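Local structure of putative exported protein (Bacteroides fragilis, 4RAA) at residues V161-S164 with L165-I169; L280-K283 with N284-R287; I346-E349 with E350-S353. The protein is of unknown function but is probably exported, and its chain folds into a six-bladed beta-propeller of the YWTD superfamily. All coordinates share one frame; numbering follows the deposited sequence.

Interaction 1 (V161-S164 with L165-I169); sequences VTDS and LFDII
D163 carries its carboxylate between its own N and carbonyl carbon (chi1 66°), which folds the group back over the turn toward L165, F166 and D167. F166 has CG beside its backbone N (chi1 -50°), which brings the edge of its ring near D163 O. Aspartate suits the first position of this type I turn, D163 to F166, because its side chain is short enough to curl round: D163 OD1 takes the amide of D167 N at 3.1 Å, met from above the carboxylate plane. The main chain supplies the rest of the closure. F166 N reaches D163 O at 3.1 Å, and D163 N donates to D167 O at 3.0 Å. With F166 in the left-handed region (phi 87°), this pairing fits a type I turn followed by a G1 bulge. D163 O is gripped twice, since T162 OG1 also donates to it at 3.0 Å. Threonine is apt here because its beta-branch suits a strand end while the hydroxyl pins the turn and also meets W144 NE1. Further back, I169 N binds V161 O at 2.7 Å, and the end of I169 lies along the backbone, CD1 3.6 Å from D163 N. The carboxylates of D163 and D167 run side by side, their OD2 atoms 4.0 Å apart; a salt bridge from D167 OD1 to R126 of the second subunit probably eases the crowding of charge. The turn joins strands 157-162 and 168-174 of a four-stranded antiparallel sheet, with F166 held edge-to-face against W144 of strand 142-145 and in a cation-pi contact with R125 of strand 121-126.

Interaction 2 (L280-K283 with N284-R287); sequences LYDK and NTDR
Y281 and D286 meet through a side-chain hydrogen bond: the phenol OH donates to D286 OD1 at 2.6 Å, on the anti side of the carboxylate. The acid sits at the edge of the ring, and the two planes are almost perpendicular, 87° apart. Tyrosine is long enough to span the hairpin from its strand, and an exposed aspartate gives it a strong acceptor. A second set of side-chain bonds comes from D282, whose CG lies anti to the backbone N (chi1 -179°), which carries both oxygens to the following residues. D282 OD1 accepts from N284 N at 3.1 Å, closing an Asx turn, while T285 OG1 makes a weak bond to D282 OD2 at 3.2 Å; one carboxylate thus holds the bend at two points, the second weakly. Backbone bonds complete the closure. D282 N donates nearly straight to R287 O at 3.0 Å, and D286 N meets D282 O at 2.8 Å, with R287 N adding a weak bond to the same oxygen. Because D286 and R287 both face D282, and D286 has positive phi (67°), this is a G1 beta bulge ending a hairpin between strands 275-282 and 287-292, in a four-stranded antiparallel sheet of the kind that forms a propeller blade.

Interaction 3 (I346-E349 with E350-S353); sequences ISNE and EDNS
D351 and N348 are the two ends of a type I beta turn, and the side chain of D351 locks it from the far end. With CG anti to the carbonyl carbon and beside the backbone N (chi1 -75°), the carboxylate swings back toward the start of the turn. Its CB rests 3.5 Å from N348 O, the carbonyl that also receives the turn's own hydrogen bond from D351 N at 3.1 Å. Farther out, CG stands 3.6 Å from N348 N, and the two oxygens then part company. D351 OD1 stays beside N348, 4.1 Å from its CB, and makes a weak hydrogen bond to T34 OG1. D351 OD2 accepts from N348 N at 2.7 Å, met from above the carboxylate plane, and forms a salt bridge with K31 NZ. N348 and D351 are thus tied in both directions: each backbone amide is bonded to an oxygen of the other residue. Aspartate suits this position because its short side chain can reach an amide three residues back, and the nearby lysine would help to stabilise its negative charge. The side-chain amide of N348 crosses the carboxylate obliquely, the planes 33° apart. S347, which precedes the turn and is buried, anchors it to the surroundings: its OG bonds L343 O near the end of helix 338-345 and also K31 NZ, while S347 O takes K327 NZ of helix 323-331. The exposed middle positions accept charged residues such as glutamate; E349 also lies against L324 and K327 of helix 323-331. E350 is bent at chi2, which curls its carboxylate back over the turn and brings E350 OE1 to 3.6 Å from N348 CB.

In the fold
All three are local turns, but their settings differ. Interaction 1 is partly buried and lies against the second subunit, so its aromatic, aliphatic and acidic groups gain partners from two chains. Interactions 2 and 3 are surface contacts untouched by another chain of the assembly and rely mainly on polar groups. Interactions 1 and 2 each close a hairpin at the outer strand of a different four-stranded sheet, whereas interaction 3 (346-353) links helix 338-345 to strand 354-360 without strand pairing. Aspartate carboxylates accept backbone amides in every case. The centres lie about 37 Å (1 and 2), 44 Å (1 and 3) and 35 Å (2 and 3) apart.

Interaction 1 (V161-S164 with L165-I169)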
loop_
_atom_site.group_PDB
_atom_site.type_symbol
_atom_site.label_atom_id
_atom_site.label_comp_id
_atom_site.label_asym_id
_atom_site.label_seq_id
_atom_site.Cartn_x
_atom_site.Cartn_y
_atom_site.Cartn_z
ATOM N N VAL A 161 -9.528 -14.898 1.620
ATOM C CA VAL A 161 -8.090 -15.073 1.805
ATOM C C VAL A 161 -7.372 -14.355 0.670
ATOM O O VAL A 161 -7.698 -14.585 -0.492
ATOM C CB VAL A 161 -7.701 -16.556 1.850
ATOM C CG1 VAL A 161 -6.187 -16.717 2.026
ATOM C CG2 VAL A 161 -8.468 -17.250 2.976
ATOM N N THR A 162 -6.415 -13.487 1.018
ATOM C CA THR A 162 -5.619 -12.729 0.039
ATOM C C THR A 162 -4.140 -12.941 0.270
ATOM O O THR A 162 -3.729 -13.303 1.380
ATOM C CB THR A 162 -5.843 -11.196 0.123
ATOM O OG1 THR A 162 -5.068 -10.618 1.190
ATOM C CG2 THR A 162 -7.314 -10.854 0.281
ATOM N N ASP A 163 -3.345 -12.651 -0.762
ATOM C CA ASP A 163 -1.884 -12.711 -0.649
ATOM C C ASP A 163 -1.363 -11.474 0.119
ATOM O O ASP A 163 -2.143 -10.606 0.556
ATOM C CB ASP A 163 -1.196 -12.879 -2.040
ATOM C CG ASP A 163 -1.371 -11.671 -2.985
ATOM O OD1 ASP A 163 -1.725 -10.551 -2.549
ATOM O OD2 ASP A 163 -1.125 -11.851 -4.198
ATOM N N SER A 164 -0.043 -11.435 0.294
ATOM C CA SER A 164 0.705 -10.298 0.868
ATOM C C SER A 164 0.201 -8.925 0.356
ATOM O O SER A 164 -0.087 -8.016 1.118
ATOM C CB SER A 164 2.192 -10.503 0.477
ATOM O OG SER A 164 3.039 -9.406 0.741
ATOM N N LEU A 165 0.030 -8.853 -0.959
ATOM C CA LEU A 165 -0.309 -7.627 -1.694
ATOM C C LEU A 165 -1.816 -7.259 -1.715
ATOM O O LEU A 165 -2.162 -6.192 -2.225
ATOM C CB LEU A 165 0.274 -7.793 -3.130
ATOM C CG LEU A 165 0.591 -6.656 -4.097
ATOM C CD1 LEU A 165 1.542 -5.650 -3.479
ATOM C CD2 LEU A 165 1.217 -7.222 -5.366
ATOM N N PHE A 166 -2.675 -8.112 -1.140
ATOM C CA PHE A 166 -4.164 -7.957 -1.045
ATOM C C PHE A 166 -4.992 -8.480 -2.252
ATOM O O PHE A 166 -6.221 -8.286 -2.284
ATOM C CB PHE A 166 -4.687 -6.535 -0.680
ATOM C CG PHE A 166 -4.055 -5.876 0.530
ATOM C CD1 PHE A 166 -3.413 -6.593 1.562
ATOM C CD2 PHE A 166 -4.246 -4.488 0.705
ATOM C CE1 PHE A 166 -2.890 -5.915 2.669
ATOM C CE2 PHE A 166 -3.749 -3.822 1.824
ATOM C CZ PHE A 166 -3.071 -4.534 2.804
ATOM N N ASP A 167 -4.356 -9.125 -3.231
ATOM C CA ASP A 167 -5.093 -9.752 -4.343
ATOM C C ASP A 167 -5.793 -10.994 -3.768
ATOM O O ASP A 167 -5.180 -11.754 -3.015
ATOM C CB ASP A 167 -4.163 -10.131 -5.503
ATOM C CG ASP A 167 -3.528 -8.916 -6.180
ATOM O OD1 ASP A 167 -4.102 -7.802 -6.134
ATOM O OD2 ASP A 167 -2.447 -9.089 -6.781
ATOM N N ILE A 168 -7.066 -11.182 -4.124
ATOM C CA ILE A 168 -7.899 -12.265 -3.576
ATOM C C ILE A 168 -7.457 -13.622 -4.101
ATOM O O ILE A 168 -7.400 -13.804 -5.315
ATOM C CB ILE A 168 -9.417 -12.042 -3.882
ATOM C CG1 ILE A 168 -9.916 -10.759 -3.187
ATOM C CG2 ILE A 168 -10.266 -13.253 -3.456
ATOM C CD1 ILE A 168 -11.292 -10.278 -3.609
ATOM N N ILE A 169 -7.160 -14.559 -3.188
ATOM C CA ILE A 169 -6.778 -15.942 -3.547
ATOM C C ILE A 169 -8.045 -16.797 -3.596
ATOM O O ILE A 169 -8.304 -17.436 -4.616
ATOM C CB ILE A 169 -5.730 -16.552 -2.584
ATOM C CG1 ILE A 169 -4.427 -15.743 -2.666
ATOM C CG2 ILE A 169 -5.458 -18.025 -2.934
ATOM C CD1 ILE A 169 -3.370 -16.125 -1.646
#

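Interaction 2 (L280-K283 with N284-R287)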
loop_
_atom_site.group_PDB
_atom_site.type_symbol
_atom_site.label_atom_id
_atom_site.label_comp_id
_atom_site.label_asym_id
_atom_site.label_seq_id
_atom_site.Cartn_x
_atom_site.Cartn_y
_atom_site.Cartn_z
ATOM N N LEU A 280 -18.531 -22.216 29.892
ATOM C CA LEU A 280 -17.121 -22.575 30.061
ATOM C C LEU A 280 -17.003 -24.022 29.609
ATOM O O LEU A 280 -17.844 -24.827 29.993
ATOM C CB LEU A 280 -16.725 -22.457 31.542
ATOM C CG LEU A 280 -17.234 -21.223 32.319
ATOM C CD1 LEU A 280 -16.901 -21.288 33.803
ATOM C CD2 LEU A 280 -16.691 -19.939 31.714
ATOM N N TYR A 281 -16.002 -24.343 28.782
ATOM C CA TYR A 281 -15.728 -25.724 28.356
ATOM C C TYR A 281 -14.292 -26.088 28.748
ATOM O O TYR A 281 -13.366 -25.370 28.373
ATOM C CB TYR A 281 -15.938 -25.896 26.850
ATOM C CG TYR A 281 -15.539 -27.265 26.321
ATOM C CD1 TYR A 281 -16.228 -28.416 26.708
ATOM C CD2 TYR A 281 -14.473 -27.415 25.423
ATOM C CE1 TYR A 281 -15.869 -29.679 26.222
ATOM C CE2 TYR A 281 -14.105 -28.668 24.945
ATOM C CZ TYR A 281 -14.807 -29.794 25.346
ATOM O OH TYR A 281 -14.432 -31.023 24.867
ATOM N N ASP A 282 -14.127 -27.181 29.506
ATOM C CA ASP A 282 -12.809 -27.681 29.936
ATOM C C ASP A 282 -12.451 -28.791 28.973
ATOM O O ASP A 282 -13.030 -29.885 29.044
ATOM C CB ASP A 282 -12.829 -28.202 31.386
ATOM C CG ASP A 282 -11.455 -28.718 31.869
ATOM O OD1 ASP A 282 -10.466 -28.761 31.092
ATOM O OD2 ASP A 282 -11.368 -29.074 33.065
ATOM N N LYS A 283 -11.477 -28.509 28.105
ATOM C CA LYS A 283 -11.033 -29.454 27.083
ATOM C C LYS A 283 -10.425 -30.731 27.638
ATOM O O LYS A 283 -10.577 -31.779 27.010
ATOM C CB LYS A 283 -10.011 -28.821 26.149
ATOM C CG LYS A 283 -10.503 -27.658 25.317
ATOM C CD LYS A 283 -9.353 -27.205 24.442
ATOM C CE LYS A 283 -9.718 -26.074 23.516
ATOM N NZ LYS A 283 -8.565 -25.823 22.615
ATOM N N ASN A 284 -9.740 -30.643 28.785
ATOM C CA ASN A 284 -9.092 -31.811 29.408
ATOM C C ASN A 284 -10.094 -32.844 29.932
ATOM O O ASN A 284 -9.957 -34.050 29.633
ATOM C CB ASN A 284 -8.106 -31.389 30.522
ATOM C CG ASN A 284 -6.900 -30.603 29.994
ATOM O OD1 ASN A 284 -6.370 -29.738 30.692
ATOM N ND2 ASN A 284 -6.461 -30.896 28.772
ATOM N N THR A 285 -11.091 -32.373 30.684
ATOM C CA THR A 285 -12.152 -33.240 31.225
ATOM C C THR A 285 -13.344 -33.476 30.267
ATOM O O THR A 285 -14.086 -34.441 30.465
ATOM C CB THR A 285 -12.733 -32.680 32.543
ATOM O OG1 THR A 285 -13.409 -31.447 32.286
ATOM C CG2 THR A 285 -11.632 -32.471 33.587
ATOM N N ASP A 286 -13.526 -32.596 29.269
ATOM C CA ASP A 286 -14.657 -32.617 28.310
ATOM C C ASP A 286 -15.981 -32.289 29.043
ATOM O O ASP A 286 -16.999 -32.963 28.860
ATOM C CB ASP A 286 -14.722 -33.947 27.519
ATOM C CG ASP A 286 -15.786 -33.949 26.426
ATOM O OD1 ASP A 286 -15.963 -32.934 25.734
ATOM O OD2 ASP A 286 -16.460 -34.981 26.266
ATOM N N ARG A 287 -15.962 -31.240 29.861
ATOM C CA ARG A 287 -17.138 -30.841 30.638
ATOM C C ARG A 287 -17.522 -29.388 30.430
ATOM O O ARG A 287 -16.646 -28.529 30.394
ATOM C CB ARG A 287 -16.894 -31.117 32.116
ATOM C CG ARG A 287 -16.921 -32.613 32.445
ATOM C CD ARG A 287 -17.017 -32.914 33.937
ATOM N NE ARG A 287 -18.075 -32.138 34.605
ATOM C CZ ARG A 287 -18.486 -32.309 35.863
ATOM N NH1 ARG A 287 -18.020 -33.299 36.631
ATOM N NH2 ARG A 287 -19.427 -31.505 36.343
#

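Interaction 3 (I346-E349 with E350-S353)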
loop_
_atom_site.group_PDB
_atom_site.type_symbol
_atom_site.label_atom_id
_atom_site.label_comp_id
_atom_site.label_asym_id
_atom_site.label_seq_id
_atom_site.Cartn_x
_atom_site.Cartn_y
_atom_site.Cartn_z
ATOM N N ILE A 346 -6.181 0.609 46.944
ATOM C CA ILE A 346 -5.091 1.507 46.466
ATOM C C ILE A 346 -5.385 2.212 45.113
ATOM O O ILE A 346 -4.500 2.881 44.565
ATOM C CB ILE A 346 -3.705 0.781 46.375
ATOM C CG1 ILE A 346 -3.662 -0.302 45.264
ATOM C CG2 ILE A 346 -3.335 0.199 47.735
ATOM C CD1 ILE A 346 -2.268 -0.778 44.893
ATOM N N SER A 347 -6.594 2.035 44.565
ATOM C CA SER A 347 -6.991 2.641 43.293
ATOM C C SER A 347 -7.808 3.903 43.536
ATOM O O SER A 347 -8.687 3.933 44.403
ATOM C CB SER A 347 -7.835 1.671 42.448
ATOM O OG SER A 347 -7.096 0.533 42.047
ATOM N N ASN A 348 -7.505 4.937 42.761
ATOM C CA ASN A 348 -8.267 6.177 42.775
ATOM C C ASN A 348 -9.547 5.960 41.977
ATOM O O ASN A 348 -9.595 5.081 41.105
ATOM C CB ASN A 348 -7.453 7.314 42.155
ATOM C CG ASN A 348 -6.215 7.652 42.959
ATOM O OD1 ASN A 348 -6.219 7.600 44.180
ATOM N ND2 ASN A 348 -5.152 8.017 42.269
ATOM N N GLU A 349 -10.570 6.777 42.263
ATOM C CA GLU A 349 -11.872 6.707 41.558
ATOM C C GLU A 349 -11.749 6.909 40.037
ATOM O O GLU A 349 -12.540 6.345 39.277
ATOM C CB GLU A 349 -12.908 7.710 42.122
ATOM C CG GLU A 349 -13.508 7.376 43.496
ATOM C CD GLU A 349 -12.618 7.686 44.690
ATOM O OE1 GLU A 349 -11.551 8.305 44.509
ATOM O OE2 GLU A 349 -13.006 7.332 45.832
ATOM N N GLU A 350 -10.731 7.660 39.609
ATOM C CA GLU A 350 -10.490 7.980 38.194
ATOM C C GLU A 350 -9.605 6.969 37.463
ATOM O O GLU A 350 -9.449 7.091 36.260
ATOM C CB GLU A 350 -9.856 9.382 38.053
ATOM C CG GLU A 350 -10.585 10.533 38.759
ATOM C CD GLU A 350 -10.445 10.555 40.271
ATOM O OE1 GLU A 350 -9.596 9.816 40.804
ATOM O OE2 GLU A 350 -11.194 11.293 40.946
ATOM N N ASP A 351 -9.041 5.983 38.164
ATOM C CA ASP A 351 -8.094 5.024 37.550
ATOM C C ASP A 351 -8.685 4.115 36.464
ATOM O O ASP A 351 -9.870 3.765 36.509
ATOM C CB ASP A 351 -7.374 4.146 38.615
ATOM C CG ASP A 351 -6.276 4.890 39.385
ATOM O OD1 ASP A 351 -5.624 5.800 38.842
ATOM O OD2 ASP A 351 -6.028 4.508 40.544
ATOM N N ASN A 352 -7.828 3.741 35.505
ATOM C CA ASN A 352 -8.181 2.830 34.414
ATOM C C ASN A 352 -8.640 1.482 34.939
ATOM O O ASN A 352 -8.467 1.158 36.109
ATOM C CB ASN A 352 -6.991 2.609 33.449
ATOM C CG ASN A 352 -6.667 3.829 32.587
ATOM O OD1 ASN A 352 -7.475 4.753 32.443
ATOM N ND2 ASN A 352 -5.481 3.820 31.979
ATOM N N SER A 353 -9.231 0.697 34.049
ATOM C CA SER A 353 -9.763 -0.619 34.401
ATOM C C SER A 353 -8.752 -1.559 35.079
ATOM O O SER A 353 -7.563 -1.574 34.720
ATOM C CB SER A 353 -10.309 -1.331 33.147
ATOM O OG SER A 353 -11.366 -0.599 32.560
#